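PduO-type ATP--cob(I)alamin adenosyltransferase (Sulfolobus tokodaii, PDB 1WOZ) probably transfers the adenosyl group of ATP to the cobalt of cob(I)alamin, yielding adenosylcobalamin. Local coordinates at residues E33-I38 against R56-L61; K80-L85 against I142-N147; G106-A111 against K162-S167. All coordinates share one frame; numbering follows the deposited sequence.

Contacts 1 and 2 lie in the body of the helical bundle, their centres about 13 Å apart, whereas contact 3 sits at a helix end on the surface, its centre about 18 Å from the centre of the chain. Contact 1 is wholly buried and joins helices 23-44 and 48-69 by aliphatic packing and one amide bond. Contact 2 is partly buried, apolar and aromatic, and joins helices 79-96 and 140-163; a probable hydrogen bond from Y145 to E60 ties it to contact 1. Contact 3 uses the far end of helix 140-163 against the start of helix 109-134, and there a salt bridge carries much of the meeting.

Contact 1 of 3, residues E33-I38 against R56-L61; sequences ELNSFI and RVQVEL
N35, with CG anti to its backbone N (chi1 -150°), and Q58, with CG anti to its carbonyl carbon, set their two amide-bearing chains crossing each other; beyond CG, Q58 runs extended toward the carbonyl of N35. N35 OD1 is set against the aliphatic part of this chain, 3.1 Å from Q58 CB. At the tip of the glutamine, Q58 NE2 donates to the backbone O of N35 at 3.2 Å, a bent bond (N-H...O 144°) with the donor tilted from the carbonyl plane. The two side-chain amides stand nearly perpendicular. Q58 NE2 also donates to the backbone O of P105 in a second subunit, so one buried amide joins both helices to the neighbouring chain.

Beside this polar pair the contact is aliphatic. I38 and L61 reach tip to tip, CD1 to CD1 at 3.8 Å, and I38 CD1 also meets V57 CG1 at 3.7 Å, the two side chains crossing at about a right angle. The other branch of I38, CG2, slides along Q58 and touches its CG at 3.6 Å. L61 CD1 lies close to both L34 and N35, with L34 CG 4.0 Å away. Behind them L34 packs on helices 109-134 and 140-163.

N35 and L61 also line the pocket that holds a bound polypropylene glycol molecule. The axes of the two segments run antiparallel, 9.9 Å apart at 165°, as neighbouring helices do in the up-and-down bundle of PduO-type adenosyltransferases.

Contact 2 of 3, residues K80-L85 against I142-N147; sequences KYVKWL and IIVYLN
Y145 lays its ring against helix 79-96, with L85 over one face and Y81 at an edge, where that helix and helix 140-163 run side by side in the helical bundle of PduO-type adenosyltransferases. The two segments point the same way, almost parallel, with their axes 9.3 Å apart; V82 and Y145 have the nearest CA atoms, at 5.3 Å.

The tyrosine sets the pattern. With CG anti to its backbone N (chi1 -176°), Y145 extends across to the other helix and presents a face to L85. L85 has CG anti to its own carbonyl carbon (chi1 -66°) and CD1 extended beyond it, and this methyl lies over the middle of that face in a CH-pi contact, L85 CD1 being 3.5 Å from the centroid of the Y145 ring and 14° off the normal. Its other methyl, CD2, lies farther out, nearer the phenol end of the ring. Y81 comes from a different direction: Y81 CB lies 3.8 Å from Y145 CD1, at the ring edge, and the two tyrosines do not stack.

At the flank, V82 and V144 cross at about a right angle, with V144 CG1 sitting 3.9 Å from V82 CG2 and almost equally near V82 CG1.

No hydrogen bond spans the two segments. The polar ends of both tyrosines turn instead to helix 48-69, Y81 OH to E63 and Y145 OH to E60, so the phenols join a third helix to this pair. W84 lies beyond, in a cation-pi contact with R56 of helix 48-69, and touches Y145 loosely at its indole edge, where W84 CZ3 is 4.4 Å from Y145 OH.

Contact 3 of 3, residues G106-A111 against K162-S167; sequences GGSEEA and KRRNVS
E110 and R164 form a salt bridge where a Schellman motif ends helix 140-163, with N165 at positive phi as its C-prime residue, and where S108 N-caps helix 109-134 by accepting from A111 N.

The closer-packed part is around S108, the buried residue of the contact. S108 CB rests 3.7 Å from R164 CG, on the aliphatic stem of the arginine. Beside it the backbone angles of G107 suit glycine, and V166 CG1 packs directly on G107 CA at 3.7 Å. N161 draws this loop to helix 140-163 by bonding both S108 N and G106 O.

The solvent side belongs to R164, which is exposed, while E110 and V166 are partly so. Both E110 and R164 bend at chi2 (87° and -64°), turning the carboxylate and guanidinium toward each other, their planes 59° apart. P46 and W47 touch both side chains. In the salt bridge the guanidinium grips side-on, two nitrogens to one oxygen, and both approach from one face of the carboxylate: R164 NH2 lies 2.7 Å and R164 NE 3.0 Å from E110 OE2.

Contact 1 of 3, residues E33-I38 against R56-L61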
ATOM      1  N   GLU A  33      -4.837   1.796   7.991  1.00 16.77           N
ATOM      2  CA  GLU A  33      -3.927   1.342   6.943  1.00 15.92           C
ATOM      3  C   GLU A  33      -2.485   1.601   7.396  1.00 16.30           C
ATOM      4  O   GLU A  33      -1.618   0.734   7.294  1.00 16.17           O
ATOM      5  CB  GLU A  33      -4.232   2.053   5.610  1.00 13.44           C
ATOM      6  CG  GLU A  33      -3.342   1.529   4.471  1.00 15.99           C
ATOM      7  CD  GLU A  33      -3.642   2.133   3.098  1.00 18.25           C
ATOM      8  OE1 GLU A  33      -4.620   2.888   2.957  1.00 19.63           O
ATOM      9  OE2 GLU A  33      -2.893   1.831   2.141  1.00 19.31           O
ATOM     10  N   LEU A  34      -2.214   2.796   7.908  1.00 14.45           N
ATOM     11  CA  LEU A  34      -0.866   3.088   8.405  1.00 16.53           C
ATOM     12  C   LEU A  34      -0.489   2.121   9.545  1.00 15.73           C
ATOM     13  O   LEU A  34       0.606   1.548   9.566  1.00 14.12           O
ATOM     14  CB  LEU A  34      -0.790   4.541   8.905  1.00 13.52           C
ATOM     15  CG  LEU A  34       0.482   4.925   9.694  1.00 17.24           C
ATOM     16  CD1 LEU A  34       1.735   4.755   8.816  1.00 14.18           C
ATOM     17  CD2 LEU A  34       0.379   6.398  10.147  1.00 17.07           C
ATOM     18  N   ASN A  35      -1.413   1.922  10.480  1.00 15.09           N
ATOM     19  CA  ASN A  35      -1.168   1.044  11.622  1.00 16.21           C
ATOM     20  C   ASN A  35      -0.835  -0.385  11.158  1.00 15.49           C
ATOM     21  O   ASN A  35       0.013  -1.070  11.748  1.00 14.18           O
ATOM     22  CB  ASN A  35      -2.422   1.047  12.530  1.00 16.76           C
ATOM     23  CG  ASN A  35      -2.091   0.812  14.004  1.00 19.28           C
ATOM     24  OD1 ASN A  35      -0.931   0.819  14.409  1.00 18.55           O
ATOM     25  ND2 ASN A  35      -3.122   0.608  14.807  1.00 20.38           N
ATOM     26  N   SER A  36      -1.505  -0.834  10.094  1.00 14.16           N
ATOM     27  CA  SER A  36      -1.278  -2.180   9.576  1.00 15.35           C
ATOM     28  C   SER A  36       0.100  -2.270   8.924  1.00 14.93           C
ATOM     29  O   SER A  36       0.810  -3.266   9.119  1.00 15.41           O
ATOM     30  CB  SER A  36      -2.394  -2.569   8.601  1.00 16.15           C
ATOM     31  OG  SER A  36      -3.656  -2.570   9.288  1.00 18.43           O
ATOM     32  N   PHE A  37       0.501  -1.251   8.155  1.00 15.77           N
ATOM     33  CA  PHE A  37       1.866  -1.292   7.595  1.00 16.37           C
ATOM     34  C   PHE A  37       2.904  -1.282   8.737  1.00 16.59           C
ATOM     35  O   PHE A  37       3.957  -1.935   8.652  1.00 14.37           O
ATOM     36  CB  PHE A  37       2.114  -0.109   6.638  1.00 14.79           C
ATOM     37  CG  PHE A  37       1.643  -0.367   5.215  1.00 15.89           C
ATOM     38  CD1 PHE A  37       2.395  -1.157   4.350  1.00 16.99           C
ATOM     39  CD2 PHE A  37       0.417   0.132   4.772  1.00 15.00           C
ATOM     40  CE1 PHE A  37       1.929  -1.458   3.052  1.00 15.99           C
ATOM     41  CE2 PHE A  37      -0.074  -0.159   3.485  1.00 16.92           C
ATOM     42  CZ  PHE A  37       0.684  -0.961   2.615  1.00 17.67           C
ATOM     43  N   ILE A  38       2.625  -0.541   9.806  1.00 16.20           N
ATOM     44  CA  ILE A  38       3.570  -0.532  10.924  1.00 15.97           C
ATOM     45  C   ILE A  38       3.663  -1.944  11.524  1.00 17.42           C
ATOM     46  O   ILE A  38       4.752  -2.418  11.845  1.00 15.68           O
ATOM     47  CB  ILE A  38       3.157   0.479  12.017  1.00 18.19           C
ATOM     48  CG1 ILE A  38       3.481   1.897  11.536  1.00 17.02           C
ATOM     49  CG2 ILE A  38       3.946   0.214  13.313  1.00 17.77           C
ATOM     50  CD1 ILE A  38       2.844   3.024  12.368  1.00 17.31           C
ATOM     51  N   ARG A  56       4.728   1.146  20.396  1.00 20.08           N
ATOM     52  CA  ARG A  56       4.152   2.292  21.111  1.00 19.43           C
ATOM     53  C   ARG A  56       3.388   3.186  20.125  1.00 19.31           C
ATOM     54  O   ARG A  56       2.307   3.711  20.442  1.00 18.06           O
ATOM     55  CB  ARG A  56       5.242   3.105  21.827  1.00 19.99           C
ATOM     56  CG  ARG A  56       4.769   4.493  22.291  1.00 21.13           C
ATOM     57  CD  ARG A  56       5.760   5.093  23.285  1.00 23.69           C
ATOM     58  NE  ARG A  56       5.395   6.453  23.663  1.00 24.27           N
ATOM     59  CZ  ARG A  56       6.051   7.159  24.580  1.00 28.13           C
ATOM     60  NH1 ARG A  56       7.099   6.621  25.198  1.00 26.46           N
ATOM     61  NH2 ARG A  56       5.654   8.384  24.887  1.00 26.56           N
ATOM     62  N   VAL A  57       3.951   3.381  18.937  1.00 17.68           N
ATOM     63  CA  VAL A  57       3.259   4.168  17.924  1.00 16.31           C
ATOM     64  C   VAL A  57       1.876   3.550  17.588  1.00 15.19           C
ATOM     65  O   VAL A  57       0.900   4.269  17.432  1.00 16.19           O
ATOM     66  CB  VAL A  57       4.079   4.262  16.591  1.00 16.24           C
ATOM     67  CG1 VAL A  57       3.226   4.924  15.497  1.00 15.81           C
ATOM     68  CG2 VAL A  57       5.358   5.099  16.817  1.00 16.56           C
ATOM     69  N   GLN A  58       1.797   2.231  17.459  1.00 15.50           N
ATOM     70  CA  GLN A  58       0.509   1.602  17.137  1.00 16.57           C
ATOM     71  C   GLN A  58      -0.556   1.911  18.205  1.00 18.25           C
ATOM     72  O   GLN A  58      -1.713   2.201  17.896  1.00 16.98           O
ATOM     73  CB  GLN A  58       0.660   0.097  17.018  1.00 16.98           C
ATOM     74  CG  GLN A  58       1.587  -0.367  15.912  1.00 17.38           C
ATOM     75  CD  GLN A  58       1.421  -1.845  15.703  1.00 15.23           C
ATOM     76  OE1 GLN A  58       1.863  -2.643  16.514  1.00 16.24           O
ATOM     77  NE2 GLN A  58       0.735  -2.218  14.626  1.00 16.40           N
ATOM     78  N   VAL A  59      -0.155   1.842  19.462  1.00 18.40           N
ATOM     79  CA  VAL A  59      -1.093   2.143  20.538  1.00 19.09           C
ATOM     80  C   VAL A  59      -1.530   3.608  20.385  1.00 19.77           C
ATOM     81  O   VAL A  59      -2.728   3.921  20.470  1.00 20.23           O
ATOM     82  CB  VAL A  59      -0.416   1.950  21.911  1.00 19.49           C
ATOM     83  CG1 VAL A  59      -1.300   2.546  23.019  1.00 20.01           C
ATOM     84  CG2 VAL A  59      -0.141   0.453  22.143  1.00 20.32           C
ATOM     85  N   GLU A  60      -0.563   4.500  20.150  1.00 19.34           N
ATOM     86  CA  GLU A  60      -0.873   5.926  20.016  1.00 18.90           C
ATOM     87  C   GLU A  60      -1.721   6.249  18.792  1.00 19.32           C
ATOM     88  O   GLU A  60      -2.479   7.232  18.810  1.00 19.38           O
ATOM     89  CB  GLU A  60       0.419   6.773  20.089  1.00 19.00           C
ATOM     90  CG  GLU A  60       1.128   6.554  21.432  1.00 19.98           C
ATOM     91  CD  GLU A  60       2.413   7.357  21.641  1.00 22.63           C
ATOM     92  OE1 GLU A  60       2.964   7.964  20.688  1.00 19.94           O
ATOM     93  OE2 GLU A  60       2.876   7.364  22.794  1.00 21.19           O
ATOM     94  N   LEU A  61      -1.636   5.428  17.742  1.00 17.71           N
ATOM     95  CA  LEU A  61      -2.504   5.653  16.586  1.00 17.07           C
ATOM     96  C   LEU A  61      -3.942   5.345  17.033  1.00 19.11           C
ATOM     97  O   LEU A  61      -4.899   5.974  16.566  1.00 17.18           O
ATOM     98  CB  LEU A  61      -2.120   4.760  15.384  1.00 17.05           C
ATOM     99  CG  LEU A  61      -0.785   5.166  14.732  1.00 18.12           C
ATOM    100  CD1 LEU A  61      -0.542   4.334  13.484  1.00 16.10           C
ATOM    101  CD2 LEU A  61      -0.819   6.660  14.350  1.00 18.42           C
TER

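Contact 2 of 3, residues K80-L85 against I142-N147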
ATOM      1  N   LYS A  80       3.688  16.160  24.491  1.00 35.58           N
ATOM      2  CA  LYS A  80       4.522  15.067  24.992  1.00 35.62           C
ATOM      3  C   LYS A  80       4.593  13.877  24.043  1.00 34.89           C
ATOM      4  O   LYS A  80       5.605  13.167  24.010  1.00 34.35           O
ATOM      5  CB  LYS A  80       4.046  14.593  26.363  1.00 38.59           C
ATOM      6  CG  LYS A  80       4.169  15.652  27.455  1.00 42.96           C
ATOM      7  CD  LYS A  80       3.979  15.048  28.844  1.00 46.15           C
ATOM      8  CE  LYS A  80       5.080  14.023  29.157  1.00 49.40           C
ATOM      9  NZ  LYS A  80       4.901  13.359  30.482  1.00 50.06           N
ATOM     10  N   TYR A  81       3.512  13.642  23.300  1.00 32.89           N
ATOM     11  CA  TYR A  81       3.473  12.561  22.318  1.00 31.19           C
ATOM     12  C   TYR A  81       4.492  12.896  21.235  1.00 31.51           C
ATOM     13  O   TYR A  81       5.311  12.067  20.842  1.00 32.06           O
ATOM     14  CB  TYR A  81       2.112  12.495  21.630  1.00 30.66           C
ATOM     15  CG  TYR A  81       1.015  11.796  22.387  1.00 31.16           C
ATOM     16  CD1 TYR A  81       0.626  10.493  22.046  1.00 30.31           C
ATOM     17  CD2 TYR A  81       0.331  12.442  23.411  1.00 30.35           C
ATOM     18  CE1 TYR A  81      -0.423   9.859  22.707  1.00 30.30           C
ATOM     19  CE2 TYR A  81      -0.716  11.816  24.078  1.00 31.17           C
ATOM     20  CZ  TYR A  81      -1.087  10.532  23.717  1.00 30.48           C
ATOM     21  OH  TYR A  81      -2.154   9.948  24.349  1.00 32.73           O
ATOM     22  N   VAL A  82       4.402  14.116  20.724  1.00 30.36           N
ATOM     23  CA  VAL A  82       5.305  14.556  19.669  1.00 30.73           C
ATOM     24  C   VAL A  82       6.759  14.529  20.166  1.00 31.30           C
ATOM     25  O   VAL A  82       7.662  14.101  19.451  1.00 29.43           O
ATOM     26  CB  VAL A  82       4.919  15.981  19.208  1.00 31.97           C
ATOM     27  CG1 VAL A  82       5.941  16.519  18.207  1.00 32.74           C
ATOM     28  CG2 VAL A  82       3.522  15.954  18.588  1.00 31.88           C
ATOM     29  N   LYS A  83       6.966  14.969  21.409  1.00 30.65           N
ATOM     30  CA  LYS A  83       8.299  15.016  22.007  1.00 30.40           C
ATOM     31  C   LYS A  83       9.024  13.677  21.927  1.00 28.50           C
ATOM     32  O   LYS A  83      10.152  13.602  21.458  1.00 26.66           O
ATOM     33  CB  LYS A  83       8.204  15.423  23.475  1.00 33.31           C
ATOM     34  CG  LYS A  83       9.515  15.290  24.216  1.00 38.46           C
ATOM     35  CD  LYS A  83      10.355  16.551  24.073  1.00 43.68           C
ATOM     36  CE  LYS A  83       9.858  17.645  25.035  1.00 46.06           C
ATOM     37  NZ  LYS A  83       8.390  17.965  24.910  1.00 47.07           N
ATOM     38  N   TRP A  84       8.371  12.632  22.423  1.00 25.38           N
ATOM     39  CA  TRP A  84       8.935  11.297  22.399  1.00 24.93           C
ATOM     40  C   TRP A  84       9.375  10.908  20.963  1.00 22.42           C
ATOM     41  O   TRP A  84      10.434  10.329  20.779  1.00 20.75           O
ATOM     42  CB  TRP A  84       7.891  10.302  22.928  1.00 28.51           C
ATOM     43  CG  TRP A  84       8.325   8.921  22.751  1.00 31.20           C
ATOM     44  CD1 TRP A  84       9.353   8.296  23.408  1.00 32.56           C
ATOM     45  CD2 TRP A  84       7.869   8.005  21.746  1.00 29.88           C
ATOM     46  NE1 TRP A  84       9.571   7.051  22.861  1.00 33.58           N
ATOM     47  CE2 TRP A  84       8.681   6.849  21.841  1.00 31.41           C
ATOM     48  CE3 TRP A  84       6.858   8.048  20.781  1.00 30.45           C
ATOM     49  CZ2 TRP A  84       8.511   5.741  20.994  1.00 30.44           C
ATOM     50  CZ3 TRP A  84       6.688   6.940  19.937  1.00 29.68           C
ATOM     51  CH2 TRP A  84       7.520   5.806  20.056  1.00 26.99           C
ATOM     52  N   LEU A  85       8.558  11.219  19.956  1.00 22.83           N
ATOM     53  CA  LEU A  85       8.927  10.886  18.564  1.00 22.60           C
ATOM     54  C   LEU A  85      10.231  11.595  18.173  1.00 22.85           C
ATOM     55  O   LEU A  85      11.127  10.999  17.589  1.00 23.45           O
ATOM     56  CB  LEU A  85       7.826  11.308  17.592  1.00 21.03           C
ATOM     57  CG  LEU A  85       6.482  10.576  17.701  1.00 20.29           C
ATOM     58  CD1 LEU A  85       5.500  11.228  16.777  1.00 18.75           C
ATOM     59  CD2 LEU A  85       6.664   9.098  17.362  1.00 18.55           C
ATOM     60  N   ILE A 142      -2.453  16.287  16.045  1.00 22.83           N
ATOM     61  CA  ILE A 142      -2.502  15.008  15.345  1.00 23.46           C
ATOM     62  C   ILE A 142      -1.683  15.091  14.062  1.00 23.47           C
ATOM     63  O   ILE A 142      -0.926  14.170  13.732  1.00 21.06           O
ATOM     64  CB  ILE A 142      -3.951  14.645  15.026  1.00 23.13           C
ATOM     65  CG1 ILE A 142      -4.647  14.230  16.335  1.00 21.96           C
ATOM     66  CG2 ILE A 142      -4.023  13.505  13.988  1.00 23.72           C
ATOM     67  CD1 ILE A 142      -6.137  13.998  16.165  1.00 23.12           C
ATOM     68  N   ILE A 143      -1.828  16.201  13.342  1.00 23.91           N
ATOM     69  CA  ILE A 143      -1.074  16.378  12.108  1.00 24.30           C
ATOM     70  C   ILE A 143       0.413  16.498  12.458  1.00 23.45           C
ATOM     71  O   ILE A 143       1.277  15.939  11.765  1.00 21.73           O
ATOM     72  CB  ILE A 143      -1.572  17.612  11.338  1.00 26.63           C
ATOM     73  CG1 ILE A 143      -3.052  17.404  10.969  1.00 31.36           C
ATOM     74  CG2 ILE A 143      -0.744  17.815  10.086  1.00 29.44           C
ATOM     75  CD1 ILE A 143      -3.706  18.552  10.182  1.00 31.51           C
ATOM     76  N   VAL A 144       0.717  17.195  13.551  1.00 21.12           N
ATOM     77  CA  VAL A 144       2.113  17.311  13.970  1.00 21.63           C
ATOM     78  C   VAL A 144       2.696  15.934  14.303  1.00 20.90           C
ATOM     79  O   VAL A 144       3.842  15.619  13.919  1.00 19.98           O
ATOM     80  CB  VAL A 144       2.272  18.215  15.202  1.00 21.33           C
ATOM     81  CG1 VAL A 144       3.757  18.359  15.553  1.00 22.58           C
ATOM     82  CG2 VAL A 144       1.650  19.590  14.900  1.00 24.04           C
ATOM     83  N   TYR A 145       1.910  15.108  14.994  1.00 17.55           N
ATOM     84  CA  TYR A 145       2.368  13.774  15.363  1.00 18.99           C
ATOM     85  C   TYR A 145       2.716  12.983  14.083  1.00 18.71           C
ATOM     86  O   TYR A 145       3.798  12.378  13.986  1.00 18.77           O
ATOM     87  CB  TYR A 145       1.273  13.025  16.147  1.00 18.90           C
ATOM     88  CG  TYR A 145       1.693  11.666  16.661  1.00 19.64           C
ATOM     89  CD1 TYR A 145       2.196  11.507  17.954  1.00 18.63           C
ATOM     90  CD2 TYR A 145       1.600  10.533  15.849  1.00 17.31           C
ATOM     91  CE1 TYR A 145       2.591  10.263  18.422  1.00 19.71           C
ATOM     92  CE2 TYR A 145       1.991   9.284  16.308  1.00 16.96           C
ATOM     93  CZ  TYR A 145       2.482   9.148  17.586  1.00 19.33           C
ATOM     94  OH  TYR A 145       2.869   7.916  18.050  1.00 18.65           O
ATOM     95  N   LEU A 146       1.802  13.011  13.118  1.00 19.33           N
ATOM     96  CA  LEU A 146       1.984  12.298  11.854  1.00 20.03           C
ATOM     97  C   LEU A 146       3.234  12.778  11.110  1.00 21.31           C
ATOM     98  O   LEU A 146       3.962  11.965  10.534  1.00 20.31           O
ATOM     99  CB  LEU A 146       0.737  12.464  10.982  1.00 19.66           C
ATOM    100  CG  LEU A 146      -0.496  11.676  11.472  1.00 19.14           C
ATOM    101  CD1 LEU A 146      -1.686  12.062  10.624  1.00 19.27           C
ATOM    102  CD2 LEU A 146      -0.241  10.134  11.406  1.00 19.88           C
ATOM    103  N   ASN A 147       3.478  14.089  11.130  1.00 20.82           N
ATOM    104  CA  ASN A 147       4.661  14.669  10.482  1.00 21.76           C
ATOM    105  C   ASN A 147       5.940  14.153  11.144  1.00 21.95           C
ATOM    106  O   ASN A 147       6.888  13.748  10.449  1.00 22.60           O
ATOM    107  CB  ASN A 147       4.573  16.206  10.531  1.00 23.70           C
ATOM    108  CG  ASN A 147       5.803  16.907   9.913  1.00 26.10           C
ATOM    109  OD1 ASN A 147       6.791  17.163  10.597  1.00 27.39           O
ATOM    110  ND2 ASN A 147       5.728  17.217   8.623  1.00 25.62           N
TER

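Contact 3 of 3, residues G106-A111 against K162-S167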
ATOM      1  N   GLY A 106      14.923   2.347   0.000  1.00 18.88           N
ATOM      2  CA  GLY A 106      15.266   0.959  -0.270  1.00 18.06           C
ATOM      3  C   GLY A 106      16.486   0.484   0.517  1.00 18.42           C
ATOM      4  O   GLY A 106      16.837   1.059   1.561  1.00 17.78           O
ATOM      5  N   GLY A 107      17.119  -0.567  -0.002  1.00 19.49           N
ATOM      6  CA  GLY A 107      18.297  -1.169   0.612  1.00 20.16           C
ATOM      7  C   GLY A 107      17.948  -2.528   1.206  1.00 19.75           C
ATOM      8  O   GLY A 107      17.522  -3.448   0.482  1.00 19.40           O
ATOM      9  N   SER A 108      18.145  -2.674   2.516  1.00 18.53           N
ATOM     10  CA  SER A 108      17.785  -3.917   3.199  1.00 19.35           C
ATOM     11  C   SER A 108      16.263  -4.056   3.177  1.00 18.76           C
ATOM     12  O   SER A 108      15.550  -3.077   2.988  1.00 16.73           O
ATOM     13  CB  SER A 108      18.256  -3.901   4.659  1.00 19.44           C
ATOM     14  OG  SER A 108      17.727  -2.788   5.357  1.00 19.30           O
ATOM     15  N   GLU A 109      15.760  -5.273   3.347  1.00 17.94           N
ATOM     16  CA  GLU A 109      14.302  -5.442   3.347  1.00 20.06           C
ATOM     17  C   GLU A 109      13.727  -4.661   4.540  1.00 19.35           C
ATOM     18  O   GLU A 109      12.632  -4.103   4.444  1.00 20.06           O
ATOM     19  CB  GLU A 109      13.930  -6.938   3.424  1.00 22.95           C
ATOM     20  CG  GLU A 109      12.420  -7.187   3.249  1.00 28.32           C
ATOM     21  CD  GLU A 109      12.066  -8.660   3.166  1.00 30.11           C
ATOM     22  OE1 GLU A 109      10.854  -8.963   3.116  1.00 33.42           O
ATOM     23  OE2 GLU A 109      12.989  -9.504   3.142  1.00 29.11           O
ATOM     24  N   GLU A 110      14.467  -4.609   5.653  1.00 18.59           N
ATOM     25  CA  GLU A 110      14.012  -3.870   6.832  1.00 18.63           C
ATOM     26  C   GLU A 110      13.865  -2.373   6.536  1.00 17.13           C
ATOM     27  O   GLU A 110      12.821  -1.766   6.825  1.00 15.76           O
ATOM     28  CB  GLU A 110      14.976  -4.056   8.011  1.00 20.13           C
ATOM     29  CG  GLU A 110      14.999  -5.463   8.573  1.00 23.06           C
ATOM     30  CD  GLU A 110      15.976  -6.387   7.866  1.00 25.69           C
ATOM     31  OE1 GLU A 110      16.565  -5.993   6.837  1.00 25.99           O
ATOM     32  OE2 GLU A 110      16.153  -7.528   8.348  1.00 30.13           O
ATOM     33  N   ALA A 111      14.901  -1.771   5.957  1.00 15.54           N
ATOM     34  CA  ALA A 111      14.817  -0.356   5.613  1.00 16.65           C
ATOM     35  C   ALA A 111      13.735  -0.140   4.536  1.00 17.43           C
ATOM     36  O   ALA A 111      13.029   0.871   4.550  1.00 17.49           O
ATOM     37  CB  ALA A 111      16.167   0.150   5.091  1.00 14.45           C
ATOM     38  N   LYS A 162      22.353   0.539   8.023  1.00 18.82           N
ATOM     39  CA  LYS A 162      23.663   0.470   8.679  1.00 20.93           C
ATOM     40  C   LYS A 162      23.842  -0.871   9.387  1.00 21.29           C
ATOM     41  O   LYS A 162      24.888  -1.526   9.258  1.00 21.41           O
ATOM     42  CB  LYS A 162      23.810   1.590   9.708  1.00 22.96           C
ATOM     43  CG  LYS A 162      25.134   1.564  10.465  1.00 27.59           C
ATOM     44  CD  LYS A 162      25.209   2.761  11.402  1.00 31.55           C
ATOM     45  CE  LYS A 162      26.451   2.718  12.294  1.00 36.10           C
ATOM     46  NZ  LYS A 162      27.680   2.979  11.504  1.00 37.70           N
ATOM     47  N   ARG A 163      22.830  -1.291  10.143  1.00 20.04           N
ATOM     48  CA  ARG A 163      22.923  -2.565  10.849  1.00 21.50           C
ATOM     49  C   ARG A 163      23.006  -3.744   9.889  1.00 22.04           C
ATOM     50  O   ARG A 163      23.468  -4.823  10.269  1.00 23.49           O
ATOM     51  CB  ARG A 163      21.730  -2.753  11.802  1.00 21.21           C
ATOM     52  CG  ARG A 163      21.749  -1.758  12.968  1.00 22.32           C
ATOM     53  CD  ARG A 163      20.565  -1.976  13.939  1.00 21.48           C
ATOM     54  NE  ARG A 163      20.524  -0.950  14.978  1.00 21.50           N
ATOM     55  CZ  ARG A 163      19.558  -0.843  15.887  1.00 22.57           C
ATOM     56  NH1 ARG A 163      18.553  -1.710  15.886  1.00 20.48           N
ATOM     57  NH2 ARG A 163      19.579   0.144  16.775  1.00 22.26           N
ATOM     58  N   ARG A 164      22.548  -3.548   8.653  1.00 20.11           N
ATOM     59  CA  ARG A 164      22.591  -4.602   7.649  1.00 21.19           C
ATOM     60  C   ARG A 164      23.776  -4.458   6.674  1.00 21.22           C
ATOM     61  O   ARG A 164      23.858  -5.185   5.681  1.00 20.94           O
ATOM     62  CB  ARG A 164      21.285  -4.617   6.832  1.00 23.45           C
ATOM     63  CG  ARG A 164      20.102  -5.212   7.561  1.00 25.20           C
ATOM     64  CD  ARG A 164      20.362  -6.690   7.855  1.00 29.74           C
ATOM     65  NE  ARG A 164      19.159  -7.374   8.332  1.00 33.01           N
ATOM     66  CZ  ARG A 164      19.157  -8.279   9.310  1.00 36.57           C
ATOM     67  NH1 ARG A 164      20.296  -8.603   9.919  1.00 37.12           N
ATOM     68  NH2 ARG A 164      18.024  -8.872   9.675  1.00 34.84           N
ATOM     69  N   ASN A 165      24.694  -3.540   6.949  1.00 21.39           N
ATOM     70  CA  ASN A 165      25.846  -3.333   6.053  1.00 21.96           C
ATOM     71  C   ASN A 165      25.452  -2.967   4.636  1.00 21.17           C
ATOM     72  O   ASN A 165      26.117  -3.331   3.667  1.00 20.39           O
ATOM     73  CB  ASN A 165      26.751  -4.573   6.034  1.00 23.27           C
ATOM     74  CG  ASN A 165      27.590  -4.680   7.296  1.00 26.98           C
ATOM     75  OD1 ASN A 165      27.117  -5.152   8.326  1.00 27.21           O
ATOM     76  ND2 ASN A 165      28.828  -4.208   7.228  1.00 25.93           N
ATOM     77  N   VAL A 166      24.371  -2.210   4.524  1.00 20.43           N
ATOM     78  CA  VAL A 166      23.883  -1.762   3.236  1.00 19.51           C
ATOM     79  C   VAL A 166      24.083  -0.244   3.124  1.00 19.79           C
ATOM     80  O   VAL A 166      23.716   0.494   4.030  1.00 20.88           O
ATOM     81  CB  VAL A 166      22.373  -2.094   3.103  1.00 19.67           C
ATOM     82  CG1 VAL A 166      21.800  -1.405   1.863  1.00 20.71           C
ATOM     83  CG2 VAL A 166      22.177  -3.612   3.044  1.00 20.47           C
ATOM     84  N   SER A 167      24.679   0.216   2.021  1.00 20.10           N
ATOM     85  CA  SER A 167      24.892   1.650   1.796  1.00 21.31           C
ATOM     86  C   SER A 167      23.623   2.317   1.283  1.00 23.18           C
ATOM     87  O   SER A 167      22.827   1.701   0.571  1.00 21.22           O
ATOM     88  CB  SER A 167      25.983   1.886   0.740  1.00 23.61           C
ATOM     89  OG  SER A 167      27.206   1.317   1.129  1.00 26.69           O
TER